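Ubiquitin-like-specific protease 2 (Saccharomyces cerevisiae, PDB 5LNB) is a cysteine protease of the peptidase C48 family that removes SUMO from modified proteins in yeast, seen here as its catalytic domain. Local coordinates at residues I178-I183 / L194-I199; I128-A133 / L158-T163; P21-K26 / Y33-Q38; F27-S32 / F57-I62. One frame throughout, in Å; residues are numbered along the deposited sequence.

Interaction 1. Residues I178-I183 / L194-I199; sequences IKEFLI and LDKTQI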
loop_
_atom_site.group_PDB
_atom_site.type_symbol
_atom_site.label_atom_id
_atom_site.label_comp_id
_atom_site.label_asym_id
_atom_site.label_seq_id
_atom_site.Cartn_x
_atom_site.Cartn_y
_atom_site.Cartn_z
ATOM N N ILE A 178 10.958 -0.052 10.971
ATOM C CA ILE A 178 9.697 -0.759 11.140
ATOM C C ILE A 178 9.871 -1.916 12.108
ATOM O O ILE A 178 8.969 -2.219 12.897
ATOM C CB ILE A 178 9.138 -1.221 9.782
ATOM C CG1 ILE A 178 8.920 -0.014 8.864
ATOM C CG2 ILE A 178 7.831 -1.990 9.988
ATOM C CD1 ILE A 178 8.393 -0.366 7.491
ATOM N N LYS A 179 11.031 -2.577 12.076
ATOM C CA LYS A 179 11.327 -3.586 13.088
ATOM C C LYS A 179 11.230 -2.993 14.489
ATOM O O LYS A 179 10.600 -3.573 15.380
ATOM C CB LYS A 179 12.713 -4.178 12.859
ATOM C CG LYS A 179 12.901 -4.871 11.536
ATOM C CD LYS A 179 14.078 -5.827 11.611
ATOM C CE LYS A 179 14.370 -6.473 10.264
ATOM N NZ LYS A 179 15.600 -7.351 10.362
ATOM N N GLU A 180 11.853 -1.833 14.707
ATOM C CA GLU A 180 11.845 -1.243 16.043
ATOM C C GLU A 180 10.445 -0.792 16.436
ATOM O O GLU A 180 10.040 -0.932 17.598
ATOM C CB GLU A 180 12.838 -0.080 16.106
ATOM C CG GLU A 180 14.297 -0.502 15.851
ATOM C CD GLU A 180 14.899 -1.369 16.973
ATOM O OE1 GLU A 180 14.462 -1.259 18.144
ATOM O OE2 GLU A 180 15.822 -2.162 16.680
ATOM N N PHE A 181 9.688 -0.260 15.474
ATOM C CA PHE A 181 8.291 0.078 15.720
ATOM C C PHE A 181 7.521 -1.128 16.242
ATOM O O PHE A 181 6.784 -1.032 17.229
ATOM C CB PHE A 181 7.645 0.600 14.437
ATOM C CG PHE A 181 6.152 0.649 14.509
ATOM C CD1 PHE A 181 5.514 1.685 15.184
ATOM C CD2 PHE A 181 5.385 -0.359 13.944
ATOM C CE1 PHE A 181 4.138 1.730 15.265
ATOM C CE2 PHE A 181 4.005 -0.321 14.021
ATOM C CZ PHE A 181 3.375 0.726 14.688
ATOM N N LEU A 182 7.682 -2.281 15.585
ATOM C CA LEU A 182 6.931 -3.468 15.983
ATOM C C LEU A 182 7.308 -3.909 17.385
ATOM O O LEU A 182 6.456 -4.375 18.148
ATOM C CB LEU A 182 7.175 -4.606 14.997
ATOM C CG LEU A 182 6.599 -4.379 13.609
ATOM C CD1 LEU A 182 7.064 -5.482 12.654
ATOM C CD2 LEU A 182 5.053 -4.282 13.704
ATOM N N ILE A 183 8.585 -3.786 17.734
ATOM C CA ILE A 183 9.036 -4.203 19.052
ATOM C C ILE A 183 8.425 -3.312 20.122
ATOM O O ILE A 183 7.918 -3.793 21.141
ATOM C CB ILE A 183 10.572 -4.193 19.112
ATOM C CG1 ILE A 183 11.131 -5.299 18.217
ATOM C CG2 ILE A 183 11.055 -4.367 20.540
ATOM C CD1 ILE A 183 12.647 -5.313 18.141
ATOM N N LEU A 194 9.326 -8.644 22.321
ATOM C CA LEU A 194 9.483 -9.167 20.976
ATOM C C LEU A 194 10.940 -9.044 20.558
ATOM O O LEU A 194 11.514 -7.950 20.604
ATOM C CB LEU A 194 8.578 -8.424 19.995
ATOM C CG LEU A 194 8.631 -8.968 18.570
ATOM C CD1 LEU A 194 8.203 -10.436 18.574
ATOM C CD2 LEU A 194 7.742 -8.136 17.664
ATOM N N ASP A 195 11.532 -10.163 20.157
ATOM C CA ASP A 195 12.939 -10.187 19.782
ATOM C C ASP A 195 13.109 -9.739 18.333
ATOM O O ASP A 195 12.442 -10.253 17.429
ATOM C CB ASP A 195 13.516 -11.587 19.979
ATOM C CG ASP A 195 14.977 -11.561 20.356
ATOM O OD1 ASP A 195 15.614 -10.509 20.136
ATOM O OD2 ASP A 195 15.491 -12.583 20.870
ATOM N N LYS A 196 14.002 -8.770 18.117
ATOM C CA LYS A 196 14.268 -8.286 16.767
ATOM C C LYS A 196 14.648 -9.423 15.821
ATOM O O LYS A 196 14.295 -9.394 14.637
ATOM C CB LYS A 196 15.372 -7.230 16.810
ATOM C CG LYS A 196 15.530 -6.398 15.539
ATOM C CD LYS A 196 16.331 -5.143 15.858
ATOM C CE LYS A 196 16.617 -4.318 14.628
ATOM N NZ LYS A 196 17.269 -3.018 14.983
ATOM N N THR A 197 15.368 -10.435 16.315
ATOM C CA THR A 197 15.753 -11.525 15.421
ATOM C C THR A 197 14.563 -12.373 14.990
ATOM O O THR A 197 14.709 -13.191 14.075
ATOM C CB THR A 197 16.815 -12.422 16.066
ATOM O OG1 THR A 197 16.259 -13.080 17.207
ATOM C CG2 THR A 197 18.005 -11.599 16.499
ATOM N N GLN A 198 13.404 -12.198 15.622
ATOM C CA GLN A 198 12.160 -12.811 15.171
ATOM C C GLN A 198 11.545 -12.085 13.984
ATOM O O GLN A 198 10.576 -12.587 13.403
ATOM C CB GLN A 198 11.142 -12.831 16.311
ATOM C CG GLN A 198 10.993 -14.139 17.049
ATOM C CD GLN A 198 9.872 -14.064 18.087
ATOM O OE1 GLN A 198 10.043 -13.487 19.167
ATOM N NE2 GLN A 198 8.713 -14.623 17.749
ATOM N N ILE A 199 12.075 -10.923 13.615
ATOM C CA ILE A 199 11.504 -10.078 12.573
ATOM C C ILE A 199 12.460 -10.077 11.387
ATOM O O ILE A 199 13.626 -9.676 11.516
ATOM C CB ILE A 199 11.246 -8.655 13.090
ATOM C CG1 ILE A 199 10.503 -8.714 14.434
ATOM C CG2 ILE A 199 10.467 -7.831 12.068
ATOM C CD1 ILE A 199 10.270 -7.379 15.035
HETATM O O HOH W 1 16.427 -9.602 12.325
HETATM O O HOH W 2 8.555 -5.774 22.616
#
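Ile199 sends CD1 into the groove formed by Lys179, Leu182 and Ile183 on helix 172-190. Ile199 CD1 lies 3.9 Å from Ile183 CG1 and also touches Leu182 CB. Leu194 closes the apolar patch further along, where Leu194 CB lies 4.4 Å from Ile183 CG1. Ile183 CD1 also meets Lys196 CB at 3.6 Å, the two side chains crossing at about a right angle.

Polar contacts border this patch. Lys179 is extended beyond CG and slides past Ile199 in the opposite direction, which brings its NZ to Ile199 O in a weak hydrogen bond of 3.3 Å. A water reinforces that link, accepting from Lys179 NZ and donating to Ile199 O. Another water bridges Ile183 O and Leu194 N. Glu180 starts out away from the loop, but the bend at chi2 (-69°) turns CD back toward it. Glu180 OE2 forms a salt bridge with Lys196 NZ; the modelled separation is improbably short, so its exact length is doubtful. Asp176 is a second acidic partner of Lys196 NZ.

The loop is itself braced by a 3-10 turn in which Ile199 N bonds Lys196 O at 2.9 Å. Helix 172-190 and this returning loop belong to a beta-alpha-beta crossover joining the parallel neighbours 159-164 and 199-203, with Leu182 packing on Ile128 of strand 122-129 and Ile199 on Ile161 of strand 159-164.

Interaction 2. Residues I128-A133 / L158-T163; sequences ITNLDA and LVNILT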
loop_
_atom_site.group_PDB
_atom_site.type_symbol
_atom_site.label_atom_id
_atom_site.label_comp_id
_atom_site.label_asym_id
_atom_site.label_seq_id
_atom_site.Cartn_x
_atom_site.Cartn_y
_atom_site.Cartn_z
ATOM N N ILE A 128 3.401 -6.523 6.288
ATOM C CA ILE A 128 3.840 -7.262 7.468
ATOM C C ILE A 128 2.898 -8.436 7.681
ATOM O O ILE A 128 1.683 -8.247 7.806
ATOM C CB ILE A 128 3.874 -6.363 8.711
ATOM C CG1 ILE A 128 4.589 -5.044 8.405
ATOM C CG2 ILE A 128 4.558 -7.099 9.868
ATOM C CD1 ILE A 128 4.704 -4.133 9.619
ATOM N N THR A 129 3.453 -9.648 7.727
ATOM C CA THR A 129 2.669 -10.856 7.938
ATOM C C THR A 129 3.108 -11.569 9.215
ATOM O O THR A 129 4.199 -11.339 9.748
ATOM C CB THR A 129 2.799 -11.821 6.743
ATOM O OG1 THR A 129 4.159 -12.273 6.638
ATOM C CG2 THR A 129 2.393 -11.127 5.440
ATOM N N ASN A 130 2.236 -12.456 9.696
ATOM C CA ASN A 130 2.448 -13.342 10.839
ATOM C C ASN A 130 2.353 -12.631 12.187
ATOM O O ASN A 130 2.639 -13.269 13.222
ATOM C CB ASN A 130 3.791 -14.081 10.762
ATOM C CG ASN A 130 3.755 -15.207 9.763
ATOM O OD1 ASN A 130 2.686 -15.744 9.473
ATOM N ND2 ASN A 130 4.917 -15.572 9.218
ATOM N N LEU A 131 1.968 -11.352 12.230
ATOM C CA LEU A 131 1.758 -10.710 13.523
ATOM C C LEU A 131 0.665 -11.415 14.312
ATOM O O LEU A 131 0.756 -11.534 15.537
ATOM C CB LEU A 131 1.411 -9.238 13.338
ATOM C CG LEU A 131 2.499 -8.356 12.711
ATOM C CD1 LEU A 131 1.925 -6.973 12.438
ATOM C CD2 LEU A 131 3.705 -8.280 13.632
ATOM N N ASP A 132 -0.372 -11.901 13.625
ATOM C CA ASP A 132 -1.469 -12.593 14.293
ATOM C C ASP A 132 -1.059 -13.952 14.841
ATOM O O ASP A 132 -1.848 -14.571 15.559
ATOM C CB ASP A 132 -2.665 -12.754 13.345
ATOM C CG ASP A 132 -2.364 -13.655 12.156
ATOM O OD1 ASP A 132 -1.278 -13.520 11.542
ATOM O OD2 ASP A 132 -3.226 -14.502 11.827
ATOM N N ALA A 133 0.141 -14.432 14.525
ATOM C CA ALA A 133 0.647 -15.637 15.165
ATOM C C ALA A 133 1.451 -15.333 16.422
ATOM O O ALA A 133 1.567 -16.201 17.295
ATOM C CB ALA A 133 1.508 -16.439 14.187
ATOM N N LEU A 158 8.010 -16.440 13.091
ATOM C CA LEU A 158 8.779 -15.380 12.447
ATOM C C LEU A 158 7.858 -14.346 11.815
ATOM O O LEU A 158 6.965 -14.695 11.036
ATOM C CB LEU A 158 9.714 -15.952 11.382
ATOM C CG LEU A 158 10.930 -16.706 11.926
ATOM C CD1 LEU A 158 11.824 -17.155 10.778
ATOM C CD2 LEU A 158 11.698 -15.821 12.899
ATOM N N VAL A 159 8.090 -13.079 12.138
ATOM C CA VAL A 159 7.381 -11.972 11.508
ATOM C C VAL A 159 8.111 -11.625 10.218
ATOM O O VAL A 159 9.315 -11.346 10.236
ATOM C CB VAL A 159 7.311 -10.759 12.446
ATOM C CG1 VAL A 159 6.633 -9.575 11.754
ATOM C CG2 VAL A 159 6.635 -11.134 13.795
ATOM N N ASN A 160 7.393 -11.648 9.098
ATOM C CA ASN A 160 7.987 -11.413 7.788
ATOM C C ASN A 160 7.507 -10.067 7.278
ATOM O O ASN A 160 6.297 -9.841 7.146
ATOM C CB ASN A 160 7.630 -12.526 6.799
ATOM C CG ASN A 160 8.185 -13.878 7.215
ATOM O OD1 ASN A 160 9.314 -13.978 7.683
ATOM N ND2 ASN A 160 7.387 -14.926 7.059
ATOM N N ILE A 161 8.444 -9.167 7.021
ATOM C CA ILE A 161 8.140 -7.883 6.409
ATOM C C ILE A 161 8.404 -8.054 4.920
ATOM O O ILE A 161 9.551 -8.001 4.473
ATOM C CB ILE A 161 8.962 -6.748 7.018
ATOM C CG1 ILE A 161 8.673 -6.656 8.529
ATOM C CG2 ILE A 161 8.665 -5.422 6.290
ATOM C CD1 ILE A 161 9.513 -5.641 9.259
ATOM N N LEU A 162 7.340 -8.298 4.157
ATOM C CA LEU A 162 7.461 -8.561 2.726
ATOM C C LEU A 162 7.637 -7.230 1.998
ATOM O O LEU A 162 6.697 -6.431 1.917
ATOM C CB LEU A 162 6.236 -9.327 2.236
ATOM C CG LEU A 162 5.868 -10.584 3.040
ATOM C CD1 LEU A 162 4.569 -11.217 2.523
ATOM C CD2 LEU A 162 7.009 -11.612 3.033
ATOM N N THR A 163 8.841 -6.988 1.483
ATOM C CA THR A 163 9.250 -5.702 0.922
ATOM C C THR A 163 9.477 -5.843 -0.579
ATOM O O THR A 163 10.243 -6.713 -1.016
ATOM C CB THR A 163 10.535 -5.203 1.596
ATOM O OG1 THR A 163 10.398 -5.304 3.015
ATOM C CG2 THR A 163 10.820 -3.749 1.233
HETATM O O HOH W 3 4.486 -14.879 5.495
#
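Thr129 and Asn160 form an antiparallel hydrogen-bonded pair, with a nearly straight bond from Thr129 N to Asn160 O (2.9 Å, 172° at the hydrogen) and a longer return bond of 3.3 Å from Asn160 N to Thr129 O, whose donor stands above the carbonyl plane. Ile128 and Ile161 are the adjoining non-hydrogen-bonded pair. On their face Val159 CG1 is shared, lying 3.7 Å from both Ile128 CG2 and Leu131 CD2. On the other face Thr129 CG2 meets Leu162 CD1 at 3.6 Å, the side chains crossing at about a right angle, and a water joins Thr129 OG1 to Asn160 ND2.

Asn130 takes positive phi (75°) as its chain leaves the strand. Its CG lies anti to the carbonyl carbon (chi1 -76°), and beyond it ND2 donates to Leu158 O at 2.9 Å. Its amide also lies near that of Asn160, but the two nitrogens are both donors and are not bonded. An alanine here would probably leave Leu158 O without this amide donor. Strands 122-129 and 159-164 are adjacent inner strands in the mixed five-stranded sheet of the Ulp1-type catalytic domain, a papain-like cysteine protease fold.

Interaction 3. Residues P21-K26 / Y33-Q38; sequences PSLCYK and YTITNQ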
loop_
_atom_site.group_PDB
_atom_site.type_symbol
_atom_site.label_atom_id
_atom_site.label_comp_id
_atom_site.label_asym_id
_atom_site.label_seq_id
_atom_site.Cartn_x
_atom_site.Cartn_y
_atom_site.Cartn_z
ATOM N N PRO A 21 -15.958 18.933 -10.873
ATOM C CA PRO A 21 -15.452 19.050 -9.500
ATOM C C PRO A 21 -14.494 17.928 -9.089
ATOM O O PRO A 21 -14.341 16.917 -9.784
ATOM C CB PRO A 21 -16.727 18.994 -8.661
ATOM C CG PRO A 21 -17.676 18.191 -9.487
ATOM C CD PRO A 21 -17.385 18.562 -10.908
ATOM N N SER A 22 -13.844 18.113 -7.945
ATOM C CA SER A 22 -12.981 17.069 -7.424
ATOM C C SER A 22 -13.802 15.833 -7.081
ATOM O O SER A 22 -14.944 15.929 -6.628
ATOM C CB SER A 22 -12.234 17.567 -6.190
ATOM O OG SER A 22 -11.551 18.771 -6.477
ATOM N N LEU A 23 -13.217 14.664 -7.315
ATOM C CA LEU A 23 -13.855 13.422 -6.911
ATOM C C LEU A 23 -13.909 13.326 -5.391
ATOM O O LEU A 23 -12.901 13.514 -4.703
ATOM C CB LEU A 23 -13.103 12.222 -7.482
ATOM C CG LEU A 23 -13.493 10.854 -6.924
ATOM C CD1 LEU A 23 -14.973 10.558 -7.181
ATOM C CD2 LEU A 23 -12.591 9.783 -7.517
ATOM N N CYS A 24 -15.091 13.033 -4.870
ATOM C CA CYS A 24 -15.285 12.740 -3.457
ATOM C C CYS A 24 -15.813 11.312 -3.371
ATOM O O CYS A 24 -16.935 11.033 -3.802
ATOM C CB CYS A 24 -16.249 13.740 -2.822
ATOM S SG CYS A 24 -16.378 13.565 -1.054
ATOM N N TYR A 25 -15.004 10.403 -2.845
ATOM C CA TYR A 25 -15.344 8.988 -2.846
ATOM C C TYR A 25 -15.516 8.489 -1.416
ATOM O O TYR A 25 -14.675 8.762 -0.552
ATOM C CB TYR A 25 -14.277 8.176 -3.577
ATOM C CG TYR A 25 -14.749 6.796 -3.948
ATOM C CD1 TYR A 25 -14.473 5.696 -3.135
ATOM C CD2 TYR A 25 -15.491 6.593 -5.100
ATOM C CE1 TYR A 25 -14.918 4.430 -3.479
ATOM C CE2 TYR A 25 -15.935 5.340 -5.450
ATOM C CZ TYR A 25 -15.647 4.266 -4.642
ATOM O OH TYR A 25 -16.113 3.031 -5.016
ATOM N N LYS A 26 -16.597 7.748 -1.181
ATOM C CA LYS A 26 -16.970 7.235 0.134
ATOM C C LYS A 26 -16.810 5.718 0.150
ATOM O O LYS A 26 -17.492 5.016 -0.605
ATOM C CB LYS A 26 -18.415 7.618 0.460
ATOM C CG LYS A 26 -19.359 7.502 -0.755
ATOM C CD LYS A 26 -20.829 7.749 -0.383
ATOM C CE LYS A 26 -21.751 7.764 -1.612
ATOM N NZ LYS A 26 -21.690 9.037 -2.404
ATOM N N TYR A 33 -12.546 10.235 0.648
ATOM C CA TYR A 33 -11.344 10.728 -0.017
ATOM C C TYR A 33 -11.727 11.754 -1.072
ATOM O O TYR A 33 -12.694 11.564 -1.816
ATOM C CB TYR A 33 -10.549 9.592 -0.688
ATOM C CG TYR A 33 -9.919 8.598 0.268
ATOM C CD1 TYR A 33 -10.705 7.791 1.088
ATOM C CD2 TYR A 33 -8.540 8.456 0.337
ATOM C CE1 TYR A 33 -10.123 6.874 1.968
ATOM C CE2 TYR A 33 -7.949 7.546 1.196
ATOM C CZ TYR A 33 -8.743 6.756 2.013
ATOM O OH TYR A 33 -8.147 5.849 2.865
ATOM N N THR A 34 -10.968 12.842 -1.131
ATOM C CA THR A 34 -11.135 13.856 -2.162
ATOM C C THR A 34 -9.935 13.818 -3.092
ATOM O O THR A 34 -8.788 13.880 -2.634
ATOM C CB THR A 34 -11.292 15.250 -1.554
ATOM O OG1 THR A 34 -12.558 15.343 -0.882
ATOM C CG2 THR A 34 -11.222 16.313 -2.640
ATOM N N ILE A 35 -10.195 13.699 -4.390
ATOM C CA ILE A 35 -9.148 13.672 -5.406
ATOM C C ILE A 35 -9.336 14.897 -6.281
ATOM O O ILE A 35 -10.341 14.999 -7.000
ATOM C CB ILE A 35 -9.194 12.389 -6.243
ATOM C CG1 ILE A 35 -8.963 11.163 -5.353
ATOM C CG2 ILE A 35 -8.204 12.482 -7.400
ATOM C CD1 ILE A 35 -7.675 11.217 -4.576
ATOM N N THR A 36 -8.379 15.823 -6.234
ATOM C CA THR A 36 -8.459 17.043 -7.022
ATOM C C THR A 36 -7.731 16.872 -8.351
ATOM O O THR A 36 -7.026 15.882 -8.583
ATOM C CB THR A 36 -7.870 18.237 -6.264
ATOM O OG1 THR A 36 -6.451 18.084 -6.159
ATOM C CG2 THR A 36 -8.489 18.379 -4.868
ATOM N N ASN A 37 -7.907 17.867 -9.234
ATOM C CA ASN A 37 -7.191 17.847 -10.502
ATOM C C ASN A 37 -5.685 17.876 -10.277
ATOM O O ASN A 37 -4.932 17.209 -10.994
ATOM C CB ASN A 37 -7.620 19.020 -11.381
ATOM C CG ASN A 37 -6.921 19.015 -12.731
ATOM O OD1 ASN A 37 -7.143 18.122 -13.543
ATOM N ND2 ASN A 37 -6.066 20.005 -12.969
ATOM N N GLN A 38 -5.231 18.636 -9.278
ATOM C CA GLN A 38 -3.813 18.666 -8.947
ATOM C C GLN A 38 -3.274 17.266 -8.654
ATOM O O GLN A 38 -2.113 16.975 -8.957
ATOM C CB GLN A 38 -3.586 19.603 -7.755
ATOM C CG GLN A 38 -2.255 20.341 -7.762
ATOM C CD GLN A 38 -2.101 21.317 -8.934
ATOM O OE1 GLN A 38 -0.981 21.667 -9.312
ATOM N NE2 GLN A 38 -3.224 21.761 -9.506
HETATM O O HOH W 4 -10.389 19.280 -8.930
#
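Tyr25 and Tyr33 pair across a two-stranded antiparallel beta hairpin of strands 23-26 and 32-35, whose segments run at 157° to each other. Four backbone hydrogen bonds hold it. Tyr25 N to Tyr33 O (2.8 Å) and Tyr33 N to Tyr25 O form one reciprocal set; Ile35 N to Leu23 O (2.7 Å) and Leu23 N to Ile35 O form the other, in which the bond from Leu23 N is bent (130° at the hydrogen).

Between these two hydrogen-bonded pairs lies the non-hydrogen-bonded pair Cys24 and Thr34, with CA-H...O contacts from Thr34 CA to Leu23 O (3.1 Å) and from Cys24 CA to Tyr33 O (3.3 Å).

Apolar contact is modest. Leu23 CB and Ile35 CB stand 4.1 Å apart on the face they share with Tyr25 and Tyr33, which turns toward helices 51-67 and 264-285. Tyr25 O sits at the edge of the Tyr33 ring, near its plane. Ser22 CB touches Thr34 CG2.

Thr36 is the N-cap of helix 37-40. Ser22 OG, anti to its carbonyl carbon (chi1 -54°), lies 3.5 Å from Thr36 CG2. A water bridges the segments here, 2.8 Å from Ser22 OG and accepting from Asn37 N at 2.9 Å.

Interaction 4. Residues F27-S32 / F57-I62; sequences FNDGSS and FTKFYI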
loop_
_atom_site.group_PDB
_atom_site.type_symbol
_atom_site.label_atom_id
_atom_site.label_comp_id
_atom_site.label_asym_id
_atom_site.label_seq_id
_atom_site.Cartn_x
_atom_site.Cartn_y
_atom_site.Cartn_z
ATOM N N PHE A 27 -15.930 5.213 1.013
ATOM C CA PHE A 27 -15.738 3.774 1.152
ATOM C C PHE A 27 -16.683 3.189 2.207
ATOM O O PHE A 27 -17.279 3.904 3.016
ATOM C CB PHE A 27 -14.286 3.452 1.503
ATOM C CG PHE A 27 -13.329 3.694 0.378
ATOM C CD1 PHE A 27 -13.313 2.856 -0.720
ATOM C CD2 PHE A 27 -12.439 4.750 0.425
ATOM C CE1 PHE A 27 -12.431 3.069 -1.757
ATOM C CE2 PHE A 27 -11.561 4.973 -0.610
ATOM C CZ PHE A 27 -11.551 4.128 -1.701
ATOM N N ASN A 28 -16.802 1.855 2.198
ATOM C CA ASN A 28 -17.790 1.182 3.040
ATOM C C ASN A 28 -17.456 1.257 4.525
ATOM O O ASN A 28 -18.332 0.993 5.353
ATOM C CB ASN A 28 -17.946 -0.282 2.624
ATOM C CG ASN A 28 -18.566 -0.438 1.244
ATOM O OD1 ASN A 28 -18.028 -1.136 0.383
ATOM N ND2 ASN A 28 -19.701 0.216 1.028
ATOM N N ASP A 29 -16.221 1.595 4.888
ATOM C CA ASP A 29 -15.885 1.824 6.287
ATOM C C ASP A 29 -16.176 3.259 6.732
ATOM O O ASP A 29 -15.707 3.674 7.795
ATOM C CB ASP A 29 -14.417 1.476 6.543
ATOM C CG ASP A 29 -13.459 2.382 5.780
ATOM O OD1 ASP A 29 -13.938 3.232 4.996
ATOM O OD2 ASP A 29 -12.228 2.251 5.975
ATOM N N GLY A 30 -16.925 4.024 5.937
ATOM C CA GLY A 30 -17.240 5.403 6.258
ATOM C C GLY A 30 -16.177 6.432 5.910
ATOM O O GLY A 30 -16.437 7.632 6.061
ATOM N N SER A 31 -14.988 6.019 5.473
ATOM C CA SER A 31 -13.937 6.977 5.152
ATOM C C SER A 31 -14.186 7.635 3.796
ATOM O O SER A 31 -14.762 7.040 2.879
ATOM C CB SER A 31 -12.561 6.305 5.159
ATOM O OG SER A 31 -12.536 5.172 4.315
ATOM N N SER A 32 -13.731 8.877 3.678
ATOM C CA SER A 32 -14.004 9.710 2.518
ATOM C C SER A 32 -12.699 10.273 1.971
ATOM O O SER A 32 -11.842 10.729 2.733
ATOM C CB SER A 32 -14.967 10.842 2.893
ATOM O OG SER A 32 -15.335 11.599 1.755
ATOM N N PHE A 57 -5.678 4.757 -4.066
ATOM C CA PHE A 57 -5.779 3.496 -4.789
ATOM C C PHE A 57 -5.397 2.287 -3.945
ATOM O O PHE A 57 -5.972 1.209 -4.134
ATOM C CB PHE A 57 -4.929 3.553 -6.048
ATOM C CG PHE A 57 -5.671 4.062 -7.234
ATOM C CD1 PHE A 57 -6.787 3.381 -7.706
ATOM C CD2 PHE A 57 -5.263 5.214 -7.888
ATOM C CE1 PHE A 57 -7.492 3.842 -8.820
ATOM C CE2 PHE A 57 -5.957 5.672 -9.011
ATOM C CZ PHE A 57 -7.068 4.983 -9.473
ATOM N N THR A 58 -4.444 2.412 -3.021
ATOM C CA THR A 58 -4.203 1.287 -2.126
ATOM C C THR A 58 -5.462 0.983 -1.324
ATOM O O THR A 58 -5.875 -0.177 -1.210
ATOM C CB THR A 58 -3.020 1.569 -1.192
ATOM O OG1 THR A 58 -3.318 2.695 -0.355
ATOM C CG2 THR A 58 -1.754 1.853 -1.996
ATOM N N LYS A 59 -6.107 2.025 -0.802
ATOM C CA LYS A 59 -7.405 1.865 -0.162
ATOM C C LYS A 59 -8.422 1.273 -1.130
ATOM O O LYS A 59 -9.147 0.330 -0.793
ATOM C CB LYS A 59 -7.879 3.215 0.363
ATOM C CG LYS A 59 -9.220 3.190 1.054
ATOM C CD LYS A 59 -9.103 2.567 2.423
ATOM C CE LYS A 59 -10.340 2.881 3.284
ATOM N NZ LYS A 59 -10.483 1.920 4.415
ATOM N N PHE A 60 -8.480 1.814 -2.348
ATOM C CA PHE A 60 -9.472 1.370 -3.319
ATOM C C PHE A 60 -9.361 -0.132 -3.590
ATOM O O PHE A 60 -10.358 -0.864 -3.527
ATOM C CB PHE A 60 -9.318 2.185 -4.606
ATOM C CG PHE A 60 -10.349 1.869 -5.646
ATOM C CD1 PHE A 60 -11.610 2.448 -5.591
ATOM C CD2 PHE A 60 -10.064 0.986 -6.674
ATOM C CE1 PHE A 60 -12.563 2.160 -6.547
ATOM C CE2 PHE A 60 -11.017 0.693 -7.634
ATOM C CZ PHE A 60 -12.269 1.283 -7.573
ATOM N N TYR A 61 -8.149 -0.621 -3.879
ATOM C CA TYR A 61 -8.007 -2.021 -4.261
ATOM C C TYR A 61 -8.069 -2.980 -3.079
ATOM O O TYR A 61 -8.400 -4.157 -3.270
ATOM C CB TYR A 61 -6.712 -2.225 -5.047
ATOM C CG TYR A 61 -6.815 -1.622 -6.426
ATOM C CD1 TYR A 61 -7.821 -2.027 -7.299
ATOM C CD2 TYR A 61 -5.942 -0.620 -6.843
ATOM C CE1 TYR A 61 -7.945 -1.459 -8.556
ATOM C CE2 TYR A 61 -6.058 -0.049 -8.101
ATOM C CZ TYR A 61 -7.056 -0.472 -8.947
ATOM O OH TYR A 61 -7.163 0.083 -10.194
ATOM N N ILE A 62 -7.792 -2.513 -1.863
ATOM C CA ILE A 62 -7.977 -3.391 -0.713
ATOM C C ILE A 62 -9.453 -3.514 -0.363
ATOM O O ILE A 62 -9.932 -4.596 -0.007
ATOM C CB ILE A 62 -7.137 -2.891 0.470
ATOM C CG1 ILE A 62 -5.651 -3.125 0.168
ATOM C CG2 ILE A 62 -7.548 -3.595 1.745
ATOM C CD1 ILE A 62 -4.722 -2.606 1.237
#
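Phe27 lays one face of its ring against the aliphatic chain of Lys59 in a CH-pi contact. Lys59 CG sits 3.7 Å from the ring centroid, 25° off the normal and displaced toward the rim near Phe27 CE2. The two side chains slide past each other in opposite directions. Apolar contact continues to Phe60, whose CD1 is 4.0 Å from Phe27 CE1 and whose CA is 3.8 Å from Phe27 CZ; these two side chains cross at about a right angle. A serine in place of Phe27 would probably leave Lys59 CG without the ring face it rests on and open a gap beside Phe60.

The charged contact lies further out. Lys59 bends at chi2 (75°) after leaving the helix. Its NZ meets Asp29 OD2 tip to tip in a salt bridge whose modelled length is too short to be trusted. Glu63 provides NZ with a second acidic partner. Ser31 OG also lies 3.3 Å from Lys59 CE.

Hydrogen bonds within the loop hold Asp29 in place. Its OD1 accepts from Ser31 N at 3.0 Å. This side-chain-to-backbone bond, two residues on, is an Asx turn; Ser31 N approaches from above the carboxylate plane. A type I beta turn from Phe27 to Gly30 is closed by Gly30 N donating to Phe27 O at 2.9 Å.

The loop is the tip of the hairpin of strands 23-26 and 32-35, seated on helix 51-67. Tyr25 and Tyr33 from those strands pack their rings against Phe27, while Lys59 also touches Leu78 of strand 76-78 and Phe60 reaches Leu275 of helix 264-285.

How the interactions relate
The four contacts form two groups. Interactions 3 and 4 come first along the chain and alternate: 27-32 is the turn between the hairpin strands of interaction 3, and their centres are about 13 Å apart, with Tyr33 touching both Phe27 and Lys59. Interaction 2 follows, then interaction 1; their centres lie about 10 Å apart, joined by a probable hydrogen bond from Val159 N to Gln198 O and by Ile178 packing on Ile128. Interactions 1 and 3 are about 37 Å apart between centres, on opposite sides of the chain's centre. One group joins the N-terminal hairpin to helix 51-67; the other joins strands 122-129 and 159-164 and the crossover helix 172-190 with the loop that leads to strand 199-203.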